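Local coordinates for protein tyrosinase (Aspergillus oryzae, PDB 6JU7) that probably catalyses the copper-dependent oxidation of L-tyrosine and L-dopa by molecular oxygen to L-dopaquinone, a step in melanin biosynthesis, at residues F301-Y306 / N327-H332; R66-H71 / V365-P370; L263-H268 / N333-W338. The protein carries 1 engineered substitution. All coordinates share one frame; numbering follows the deposited sequence.

Overall arrangement
All three contacts lie within the common central domain of tyrosinase and all touch the bound tyrosine, so together they border the copper site. Along the chain they are nested: contact 1 sits inside the loop closed by contact 3, which sits inside the much longer loop closed by contact 2. Contacts 1 and 3 share helix 328-340, using its first turns and its later turns respectively, with centres 16 Å apart. Contact 2, where segment 66-71 meets the turn leading to helix 371-389, is centred 21 Å from contact 1 and 20 Å from contact 3. Each contact contributes one copper-binding histidine: His332 in contact 1, His71 in contact 2 and His336 in contact 3.

Contact 1 (F301-Y306 / N327-H332); sequences FSSTRY and NLEAIH. With TYR (tyrosine), chain E.
Glu329 reaches from the first turn of its helix to Ser303 and Thr304, and its OE1 accepts from both. Ser303 OG donates to OE1 at 2.8 Å, nearly along the C-O axis of the carboxylate, while Thr304 N, 3.1 Å from OE1, comes in from above the carboxylate plane. An extended chain, with CG anti to the backbone N (chi1 -170°), gives glutamate the length for this. OE2 accepts from Asn99 N and, weakly, from a water that also donates to Thr304 OG1, itself bonded to Asn99. Ser303 OG works twice, since it also accepts from Arg305 N at 2.9 Å in an ST turn. Leu328 N donates to Phe301 O (3.0 Å), and Leu328 CB rests over a face of the Phe301 ring, 4.2 Å from its centroid. Ser302 O is buried without a partner. Asn327 has the short polar side chain a helix start needs: OD1 accepts from Ala330 N at 2.9 Å. His332 ND1, three residues beyond Glu329, donates to Glu329 O in its ring plane, which fixes the imidazole's rotation. Glu329 also touches His98; this is an N-capped helix start carrying a copper-binding histidine of a type 3 copper site.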
loop_
_atom_site.group_PDB
_atom_site.type_symbol
_atom_site.label_atom_id
_atom_site.label_comp_id
_atom_site.label_asym_id
_atom_site.label_seq_id
_atom_site.Cartn_x
_atom_site.Cartn_y
_atom_site.Cartn_z
ATOM N N PHE B 301 -16.063 5.783 -32.764
ATOM C CA PHE B 301 -15.293 6.413 -31.684
ATOM C C PHE B 301 -15.804 6.004 -30.314
ATOM O O PHE B 301 -15.047 5.758 -29.374
ATOM C CB PHE B 301 -15.399 7.944 -31.821
ATOM C CG PHE B 301 -15.032 8.660 -30.549
ATOM C CD1 PHE B 301 -13.705 8.861 -30.199
ATOM C CD2 PHE B 301 -16.020 9.145 -29.701
ATOM C CE1 PHE B 301 -13.383 9.518 -29.027
ATOM C CE2 PHE B 301 -15.707 9.769 -28.508
ATOM C CZ PHE B 301 -14.377 9.956 -28.174
ATOM N N SER B 302 -17.130 5.951 -30.150
ATOM C CA SER B 302 -17.721 5.911 -28.812
ATOM C C SER B 302 -17.699 4.577 -28.085
ATOM O O SER B 302 -17.734 4.600 -26.851
ATOM C CB SER B 302 -19.197 6.365 -28.852
ATOM O OG SER B 302 -19.980 5.535 -29.718
ATOM N N SER B 303 -17.725 3.435 -28.752
ATOM C CA SER B 303 -18.094 2.203 -28.063
ATOM C C SER B 303 -17.505 0.954 -28.690
ATOM O O SER B 303 -17.286 0.851 -29.892
ATOM C CB SER B 303 -19.628 2.055 -28.042
ATOM O OG SER B 303 -19.991 0.853 -27.388
ATOM N N THR B 304 -17.300 -0.041 -27.834
ATOM C CA THR B 304 -16.965 -1.372 -28.332
ATOM C C THR B 304 -18.107 -1.985 -29.132
ATOM O O THR B 304 -17.957 -2.973 -29.856
ATOM C CB THR B 304 -16.606 -2.278 -27.138
ATOM O OG1 THR B 304 -17.616 -2.188 -26.126
ATOM C CG2 THR B 304 -15.305 -1.798 -26.504
ATOM N N ARG B 305 -19.316 -1.427 -29.032
ATOM C CA ARG B 305 -20.457 -2.019 -29.744
ATOM C C ARG B 305 -20.251 -2.020 -31.253
ATOM O O ARG B 305 -20.800 -2.861 -31.981
ATOM C CB ARG B 305 -21.760 -1.290 -29.385
ATOM C CG ARG B 305 -23.021 -1.938 -29.945
ATOM C CD ARG B 305 -23.312 -3.266 -29.280
ATOM N N TYR B 306 -19.491 -1.063 -31.783
ATOM C CA TYR B 306 -19.478 -0.953 -33.250
ATOM C C TYR B 306 -18.982 -2.260 -33.864
ATOM O O TYR B 306 -19.417 -2.644 -34.956
ATOM C CB TYR B 306 -18.608 0.221 -33.698
ATOM C CG TYR B 306 -18.973 0.781 -35.054
ATOM C CD1 TYR B 306 -19.982 1.724 -35.210
ATOM C CD2 TYR B 306 -18.301 0.362 -36.201
ATOM C CE1 TYR B 306 -20.291 2.217 -36.467
ATOM C CE2 TYR B 306 -18.609 0.847 -37.460
ATOM C CZ TYR B 306 -19.617 1.781 -37.592
ATOM O OH TYR B 306 -19.935 2.290 -38.838
ATOM N N ASN B 327 -11.013 2.388 -30.006
ATOM C CA ASN B 327 -12.085 3.311 -29.615
ATOM C C ASN B 327 -11.968 3.730 -28.148
ATOM O O ASN B 327 -11.240 3.162 -27.334
ATOM C CB ASN B 327 -13.443 2.686 -29.946
ATOM C CG ASN B 327 -13.798 1.518 -29.045
ATOM O OD1 ASN B 327 -14.121 1.736 -27.885
ATOM N ND2 ASN B 327 -13.704 0.294 -29.558
ATOM N N LEU B 328 -12.707 4.772 -27.785
ATOM C CA LEU B 328 -12.694 5.371 -26.461
ATOM C C LEU B 328 -12.971 4.342 -25.369
ATOM O O LEU B 328 -12.285 4.300 -24.344
ATOM C CB LEU B 328 -13.798 6.447 -26.392
ATOM C CG LEU B 328 -13.931 7.150 -25.034
ATOM C CD1 LEU B 328 -12.756 8.094 -24.820
ATOM C CD2 LEU B 328 -15.260 7.888 -24.950
ATOM N N GLU B 329 -14.017 3.554 -25.579
ATOM C CA GLU B 329 -14.470 2.626 -24.546
ATOM C C GLU B 329 -13.452 1.519 -24.317
ATOM O O GLU B 329 -13.172 1.131 -23.182
ATOM C CB GLU B 329 -15.854 2.062 -24.897
ATOM C CG GLU B 329 -16.452 1.289 -23.727
ATOM C CD GLU B 329 -17.852 0.781 -23.994
ATOM O OE1 GLU B 329 -18.392 0.931 -25.114
ATOM O OE2 GLU B 329 -18.418 0.202 -23.041
ATOM N N ALA B 330 -12.841 1.061 -25.405
ATOM C CA ALA B 330 -11.793 0.055 -25.308
ATOM C C ALA B 330 -10.563 0.556 -24.577
ATOM O O ALA B 330 -9.982 -0.181 -23.768
ATOM C CB ALA B 330 -11.433 -0.428 -26.709
ATOM N N ILE B 331 -10.127 1.787 -24.848
ATOM C CA ILE B 331 -9.026 2.339 -24.056
ATOM C C ILE B 331 -9.433 2.439 -22.588
ATOM O O ILE B 331 -8.660 2.024 -21.700
ATOM C CB ILE B 331 -8.580 3.715 -24.611
ATOM C CG1 ILE B 331 -8.038 3.618 -26.032
ATOM C CG2 ILE B 331 -7.587 4.363 -23.657
ATOM C CD1 ILE B 331 -7.696 4.906 -26.734
ATOM N N HIS B 332 -10.626 2.944 -22.328
ATOM C CA HIS B 332 -11.136 3.080 -20.960
ATOM C C HIS B 332 -11.161 1.737 -20.248
ATOM O O HIS B 332 -10.858 1.638 -19.056
ATOM C CB HIS B 332 -12.492 3.789 -20.982
ATOM C CG HIS B 332 -13.570 3.263 -20.105
ATOM N ND1 HIS B 332 -14.299 2.128 -20.442
ATOM C CD2 HIS B 332 -14.117 3.711 -18.954
ATOM C CE1 HIS B 332 -15.202 1.901 -19.512
ATOM N NE2 HIS B 332 -15.119 2.841 -18.588
HETATM N N TYR E . -12.956 -5.394 -16.827
HETATM C CA TYR E . -13.472 -4.735 -18.022
HETATM C C TYR E . -12.912 -5.412 -19.276
HETATM O O TYR E . -13.478 -5.182 -20.358
HETATM C CB TYR E . -13.132 -3.253 -18.055
HETATM C CG TYR E . -13.958 -2.336 -17.181
HETATM C CD1 TYR E . -14.841 -1.427 -17.758
HETATM C CD2 TYR E . -13.850 -2.339 -15.799
HETATM C CE1 TYR E . -15.604 -0.571 -16.981
HETATM C CE2 TYR E . -14.600 -1.490 -15.010
HETATM C CZ TYR E . -15.476 -0.599 -15.603
HETATM O OH TYR E . -16.216 0.244 -14.816
HETATM O OXT TYR E . -11.920 -6.153 -19.144
HETATM O O HOH W 1 -16.851 -2.736 -23.530
#

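Contact 2 (R66-H71 / V365-P370); sequences RLAGIH and VAAYDP. With TYR (tyrosine), chain E.
In the type 3 copper centre of the tyrosinase domain, the copper-binding His71 ends a segment that packs, through Ala68, Gly69 and His71 itself, on Ala367 and Tyr368 in the turn leading to helix 371-389. No direct hydrogen bond crosses the interface; it is close apolar packing between small residues and one ring. Ala68 CB sits over a face of the Tyr368 ring toward its rim, a CH-pi contact of 3.8 Å to the centroid, and also lies 4.0 Å from Ala367 CB. A methyl group suits this place because the two backbones run close, Ala68 CA and Ala367 CA being 4.9 Å apart. Tyr368 OH comes to 3.4 Å from Gly69 CA; the hydroxyl itself is hydrogen-bonded to Ala73 O. His71 projects toward the turn with CG anti to its backbone N (chi1 -171°), its CB 3.8 Å from Ala367 CB. Phe372 of helix 371-389 meets the imidazole edge-to-face, and the ring of His98, another copper ligand, also touches it. The OH of the bound tyrosine lies at the ring edge, 3.4 Å from His71 CE1. One water joins the segments: it accepts from Ala367 N at 3.1 Å and is hydrogen-bonded to His71 ND1 at 2.9 Å.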
loop_
_atom_site.group_PDB
_atom_site.type_symbol
_atom_site.label_atom_id
_atom_site.label_comp_id
_atom_site.label_asym_id
_atom_site.label_seq_id
_atom_site.Cartn_x
_atom_site.Cartn_y
_atom_site.Cartn_z
ATOM N N ARG B 66 -24.097 5.491 -2.077
ATOM C CA ARG B 66 -25.252 5.470 -2.976
ATOM C C ARG B 66 -24.950 6.076 -4.340
ATOM O O ARG B 66 -25.534 5.636 -5.350
ATOM C CB ARG B 66 -26.417 6.201 -2.307
ATOM C CG ARG B 66 -26.945 5.499 -1.066
ATOM C CD ARG B 66 -27.651 4.193 -1.374
ATOM N NE ARG B 66 -28.708 4.349 -2.366
ATOM C CZ ARG B 66 -29.906 4.872 -2.103
ATOM N NH1 ARG B 66 -30.179 5.296 -0.870
ATOM N NH2 ARG B 66 -30.807 4.988 -3.072
ATOM N N LEU B 67 -24.061 7.080 -4.415
ATOM C CA LEU B 67 -23.717 7.638 -5.729
ATOM C C LEU B 67 -22.906 6.630 -6.535
ATOM O O LEU B 67 -23.154 6.424 -7.726
ATOM C CB LEU B 67 -22.936 8.941 -5.570
ATOM C CG LEU B 67 -23.733 10.119 -5.016
ATOM C CD1 LEU B 67 -22.811 11.278 -4.655
ATOM C CD2 LEU B 67 -24.783 10.600 -6.018
ATOM N N ALA B 68 -21.936 5.991 -5.903
ATOM C CA ALA B 68 -21.194 4.911 -6.549
ATOM C C ALA B 68 -22.137 3.756 -6.885
ATOM O O ALA B 68 -21.977 3.102 -7.910
ATOM C CB ALA B 68 -20.049 4.420 -5.665
ATOM N N GLY B 69 -23.178 3.540 -6.085
ATOM C CA GLY B 69 -24.130 2.462 -6.327
ATOM C C GLY B 69 -24.979 2.665 -7.567
ATOM O O GLY B 69 -25.623 1.713 -8.014
ATOM N N ILE B 70 -25.046 3.872 -8.116
ATOM C CA ILE B 70 -25.775 4.092 -9.359
ATOM C C ILE B 70 -25.169 3.258 -10.478
ATOM O O ILE B 70 -25.884 2.710 -11.311
ATOM C CB ILE B 70 -25.762 5.590 -9.740
ATOM C CG1 ILE B 70 -26.557 6.437 -8.737
ATOM C CG2 ILE B 70 -26.262 5.836 -11.149
ATOM C CD1 ILE B 70 -26.351 7.927 -8.899
ATOM N N HIS B 71 -23.843 3.133 -10.459
ATOM C CA HIS B 71 -23.150 2.531 -11.594
ATOM C C HIS B 71 -23.433 1.029 -11.684
ATOM O O HIS B 71 -23.708 0.542 -12.784
ATOM C CB HIS B 71 -21.665 2.792 -11.437
ATOM C CG HIS B 71 -20.765 2.455 -12.571
ATOM N ND1 HIS B 71 -19.972 1.327 -12.580
ATOM C CD2 HIS B 71 -20.495 3.100 -13.721
ATOM C CE1 HIS B 71 -19.259 1.292 -13.693
ATOM N NE2 HIS B 71 -19.552 2.361 -14.406
ATOM N N VAL B 365 -18.267 -2.905 -9.263
ATOM C CA VAL B 365 -17.781 -2.203 -8.076
ATOM C C VAL B 365 -16.732 -1.123 -8.356
ATOM O O VAL B 365 -16.252 -0.474 -7.415
ATOM C CB VAL B 365 -17.211 -3.192 -7.043
ATOM C CG1 VAL B 365 -18.316 -4.119 -6.555
ATOM C CG2 VAL B 365 -16.044 -4.002 -7.605
ATOM N N ALA B 366 -16.380 -0.866 -9.612
ATOM C CA ALA B 366 -15.327 0.118 -9.878
ATOM C C ALA B 366 -15.640 1.497 -9.330
ATOM O O ALA B 366 -14.711 2.212 -8.927
ATOM C CB ALA B 366 -15.089 0.200 -11.384
ATOM N N ALA B 367 -16.898 1.939 -9.304
ATOM C CA ALA B 367 -17.198 3.322 -8.946
ATOM C C ALA B 367 -16.949 3.559 -7.464
ATOM O O ALA B 367 -16.890 4.718 -7.049
ATOM C CB ALA B 367 -18.648 3.661 -9.297
ATOM N N TYR B 368 -16.737 2.513 -6.654
ATOM C CA TYR B 368 -16.423 2.747 -5.235
ATOM C C TYR B 368 -15.012 3.305 -5.088
ATOM O O TYR B 368 -14.755 3.989 -4.088
ATOM C CB TYR B 368 -16.610 1.476 -4.379
ATOM C CG TYR B 368 -18.093 1.141 -4.367
ATOM C CD1 TYR B 368 -18.946 1.832 -3.514
ATOM C CD2 TYR B 368 -18.637 0.207 -5.247
ATOM C CE1 TYR B 368 -20.305 1.585 -3.485
ATOM C CE2 TYR B 368 -20.004 -0.024 -5.231
ATOM C CZ TYR B 368 -20.829 0.648 -4.358
ATOM O OH TYR B 368 -22.198 0.422 -4.343
ATOM N N ASP B 369 -14.095 3.049 -6.025
ATOM C CA ASP B 369 -12.732 3.570 -5.855
ATOM C C ASP B 369 -12.746 5.035 -6.261
ATOM O O ASP B 369 -13.157 5.340 -7.393
ATOM C CB ASP B 369 -11.757 2.763 -6.726
ATOM C CG ASP B 369 -10.313 3.124 -6.450
ATOM O OD1 ASP B 369 -10.096 4.352 -6.286
ATOM O OD2 ASP B 369 -9.435 2.231 -6.464
ATOM N N PRO B 370 -12.378 5.976 -5.401
ATOM C CA PRO B 370 -12.468 7.384 -5.797
ATOM C C PRO B 370 -11.743 7.744 -7.085
ATOM O O PRO B 370 -12.089 8.780 -7.706
ATOM C CB PRO B 370 -11.861 8.117 -4.576
ATOM C CG PRO B 370 -12.113 7.184 -3.430
ATOM C CD PRO B 370 -11.960 5.797 -4.004
HETATM N N TYR E . -12.956 -5.394 -16.827
HETATM C CA TYR E . -13.472 -4.735 -18.022
HETATM C C TYR E . -12.912 -5.412 -19.276
HETATM O O TYR E . -13.478 -5.182 -20.358
HETATM C CB TYR E . -13.132 -3.253 -18.055
HETATM C CG TYR E . -13.958 -2.336 -17.181
HETATM C CD1 TYR E . -14.841 -1.427 -17.758
HETATM C CD2 TYR E . -13.850 -2.339 -15.799
HETATM C CE1 TYR E . -15.604 -0.571 -16.981
HETATM C CE2 TYR E . -14.600 -1.490 -15.010
HETATM C CZ TYR E . -15.476 -0.599 -15.603
HETATM O OH TYR E . -16.216 0.244 -14.816
HETATM O OXT TYR E . -11.920 -6.153 -19.144
HETATM O O HOH W 2 -19.384 0.268 -9.898
#

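Contact 3 (L263-H268 / N333-W338); sequences LALNEH and NNVHNW. With TYR (tyrosine), chain E.
With chi1 at -62°, Trp338 holds CG anti to its carbonyl carbon and lays its indole against Ala264, Leu265 and His268. His268, just past its helix end, has a positive phi (44°), and this turn of the chain brings its backbone over the ring: CA lies 3.8 Å from the centroid of the six-membered ring in a CH-pi contact. Ala264 O lies over the same face, nearest CD2, while Asn334 O lies above the opposite face, so the flat indole is sandwiched between two backbones. Ala264 is small enough for its CB to come 3.6 Å from Trp338 CB, and Leu265 CD2 touches the ring at CE3 (4.2 Å). The indole N-H is used on Pro269 O. On another side of helix 328-340, His336, a copper ligand, receives the bound tyrosine, whose CZ lies 3.4 Å above the imidazole plane, over its centre. Asn337, an amide able both to give and to take, grips the ligand's backbone: OD1 accepts from its N and ND2 donates to its OXT, each at 2.9 Å. Segments 263-267 and 333-338 run at 143°, nearer antiparallel than parallel, their axes 9.4 Å apart, while Leu283 of helix 283-292 packs on Leu265, Val335 and Trp338.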
loop_
_atom_site.group_PDB
_atom_site.type_symbol
_atom_site.label_atom_id
_atom_site.label_comp_id
_atom_site.label_asym_id
_atom_site.label_seq_id
_atom_site.Cartn_x
_atom_site.Cartn_y
_atom_site.Cartn_z
ATOM N N LEU B 263 3.096 0.469 -12.986
ATOM C CA LEU B 263 3.790 -0.462 -13.883
ATOM C C LEU B 263 2.866 -0.893 -15.011
ATOM O O LEU B 263 3.272 -0.939 -16.184
ATOM C CB LEU B 263 4.288 -1.662 -13.086
ATOM C CG LEU B 263 5.061 -2.744 -13.860
ATOM C CD1 LEU B 263 6.349 -2.164 -14.393
ATOM C CD2 LEU B 263 5.307 -3.962 -12.971
ATOM N N ALA B 264 1.606 -1.196 -14.692
ATOM C CA ALA B 264 0.673 -1.627 -15.738
ATOM C C ALA B 264 0.410 -0.537 -16.759
ATOM O O ALA B 264 0.332 -0.814 -17.966
ATOM C CB ALA B 264 -0.643 -2.074 -15.108
ATOM N N LEU B 265 0.263 0.709 -16.296
ATOM C CA LEU B 265 0.004 1.797 -17.239
ATOM C C LEU B 265 1.150 1.912 -18.232
ATOM O O LEU B 265 0.907 2.198 -19.409
ATOM C CB LEU B 265 -0.120 3.121 -16.486
ATOM C CG LEU B 265 -1.322 3.252 -15.557
ATOM C CD1 LEU B 265 -1.204 4.528 -14.741
ATOM C CD2 LEU B 265 -2.606 3.301 -16.382
ATOM N N ASN B 266 2.393 1.705 -17.775
ATOM C CA ASN B 266 3.541 1.906 -18.672
ATOM C C ASN B 266 3.939 0.666 -19.458
ATOM O O ASN B 266 4.591 0.817 -20.494
ATOM C CB ASN B 266 4.727 2.429 -17.858
ATOM C CG ASN B 266 4.424 3.845 -17.370
ATOM O OD1 ASN B 266 4.462 4.782 -18.173
ATOM N ND2 ASN B 266 4.131 3.978 -16.086
ATOM N N GLU B 267 3.534 -0.519 -18.992
ATOM C CA GLU B 267 3.731 -1.742 -19.776
ATOM C C GLU B 267 2.575 -2.023 -20.734
ATOM O O GLU B 267 2.738 -2.820 -21.664
ATOM C CB GLU B 267 3.912 -2.951 -18.852
ATOM C CG GLU B 267 5.143 -2.891 -17.977
ATOM C CD GLU B 267 5.640 -4.233 -17.489
ATOM O OE1 GLU B 267 4.824 -5.165 -17.322
ATOM O OE2 GLU B 267 6.870 -4.343 -17.283
ATOM N N HIS B 268 1.422 -1.411 -20.504
ATOM C CA HIS B 268 0.256 -1.417 -21.381
ATOM C C HIS B 268 -0.058 -2.799 -21.938
ATOM O O HIS B 268 -0.119 -2.987 -23.162
ATOM C CB HIS B 268 0.394 -0.380 -22.500
ATOM C CG HIS B 268 1.646 -0.518 -23.321
ATOM N ND1 HIS B 268 2.766 0.270 -23.108
ATOM C CD2 HIS B 268 1.953 -1.309 -24.372
ATOM C CE1 HIS B 268 3.719 -0.060 -23.965
ATOM N NE2 HIS B 268 3.250 -1.013 -24.744
ATOM N N ASN B 333 -11.528 0.677 -20.965
ATOM C CA ASN B 333 -11.598 -0.641 -20.368
ATOM C C ASN B 333 -10.219 -1.092 -19.880
ATOM O O ASN B 333 -10.106 -1.629 -18.773
ATOM C CB ASN B 333 -12.098 -1.682 -21.375
ATOM C CG ASN B 333 -13.560 -1.584 -21.717
ATOM O OD1 ASN B 333 -14.320 -0.867 -21.045
ATOM N ND2 ASN B 333 -13.955 -2.339 -22.744
ATOM N N ASN B 334 -9.225 -0.910 -20.759
ATOM C CA ASN B 334 -7.850 -1.257 -20.398
ATOM C C ASN B 334 -7.365 -0.427 -19.218
ATOM O O ASN B 334 -6.764 -1.005 -18.309
ATOM C CB ASN B 334 -6.906 -1.084 -21.594
ATOM C CG ASN B 334 -7.024 -2.235 -22.579
ATOM O OD1 ASN B 334 -6.466 -3.291 -22.303
ATOM N ND2 ASN B 334 -7.733 -2.043 -23.677
ATOM N N VAL B 335 -7.609 0.884 -19.228
ATOM C CA VAL B 335 -7.125 1.667 -18.081
ATOM C C VAL B 335 -7.776 1.191 -16.793
ATOM O O VAL B 335 -7.111 1.119 -15.756
ATOM C CB VAL B 335 -7.341 3.169 -18.311
ATOM C CG1 VAL B 335 -6.966 3.994 -17.089
ATOM C CG2 VAL B 335 -6.555 3.614 -19.545
ATOM N N HIS B 336 -9.061 0.833 -16.811
ATOM C CA HIS B 336 -9.713 0.288 -15.625
ATOM C C HIS B 336 -8.987 -0.946 -15.112
ATOM O O HIS B 336 -8.737 -1.058 -13.915
ATOM C CB HIS B 336 -11.166 -0.096 -15.951
ATOM C CG HIS B 336 -12.173 0.970 -15.642
ATOM N ND1 HIS B 336 -12.682 1.155 -14.377
ATOM C CD2 HIS B 336 -12.768 1.914 -16.408
ATOM C CE1 HIS B 336 -13.551 2.166 -14.373
ATOM N NE2 HIS B 336 -13.619 2.651 -15.612
ATOM N N ASN B 337 -8.696 -1.880 -16.026
ATOM C CA ASN B 337 -8.008 -3.107 -15.612
ATOM C C ASN B 337 -6.640 -2.785 -15.041
ATOM O O ASN B 337 -6.210 -3.372 -14.032
ATOM C CB ASN B 337 -7.885 -4.045 -16.810
ATOM C CG ASN B 337 -9.207 -4.645 -17.237
ATOM O OD1 ASN B 337 -10.144 -4.763 -16.441
ATOM N ND2 ASN B 337 -9.318 -5.062 -18.494
ATOM N N TRP B 338 -5.945 -1.828 -15.661
ATOM C CA TRP B 338 -4.561 -1.582 -15.235
ATOM C C TRP B 338 -4.487 -0.847 -13.914
ATOM O O TRP B 338 -3.505 -0.980 -13.190
ATOM C CB TRP B 338 -3.811 -0.760 -16.309
ATOM C CG TRP B 338 -3.735 -1.491 -17.618
ATOM C CD1 TRP B 338 -3.900 -2.845 -17.812
ATOM C CD2 TRP B 338 -3.485 -0.926 -18.908
ATOM N NE1 TRP B 338 -3.773 -3.149 -19.156
ATOM C CE2 TRP B 338 -3.512 -1.983 -19.840
ATOM C CE3 TRP B 338 -3.241 0.370 -19.368
ATOM C CZ2 TRP B 338 -3.301 -1.786 -21.205
ATOM C CZ3 TRP B 338 -3.032 0.576 -20.718
ATOM C CH2 TRP B 338 -3.069 -0.495 -21.615
HETATM N N TYR E . -12.956 -5.394 -16.827
HETATM C CA TYR E . -13.472 -4.735 -18.022
HETATM C C TYR E . -12.912 -5.412 -19.276
HETATM O O TYR E . -13.478 -5.182 -20.358
HETATM C CB TYR E . -13.132 -3.253 -18.055
HETATM C CG TYR E . -13.958 -2.336 -17.181
HETATM C CD1 TYR E . -14.841 -1.427 -17.758
HETATM C CD2 TYR E . -13.850 -2.339 -15.799
HETATM C CE1 TYR E . -15.604 -0.571 -16.981
HETATM C CE2 TYR E . -14.600 -1.490 -15.010
HETATM C CZ TYR E . -15.476 -0.599 -15.603
HETATM O OH TYR E . -16.216 0.244 -14.816
HETATM O OXT TYR E . -11.920 -6.153 -19.144
#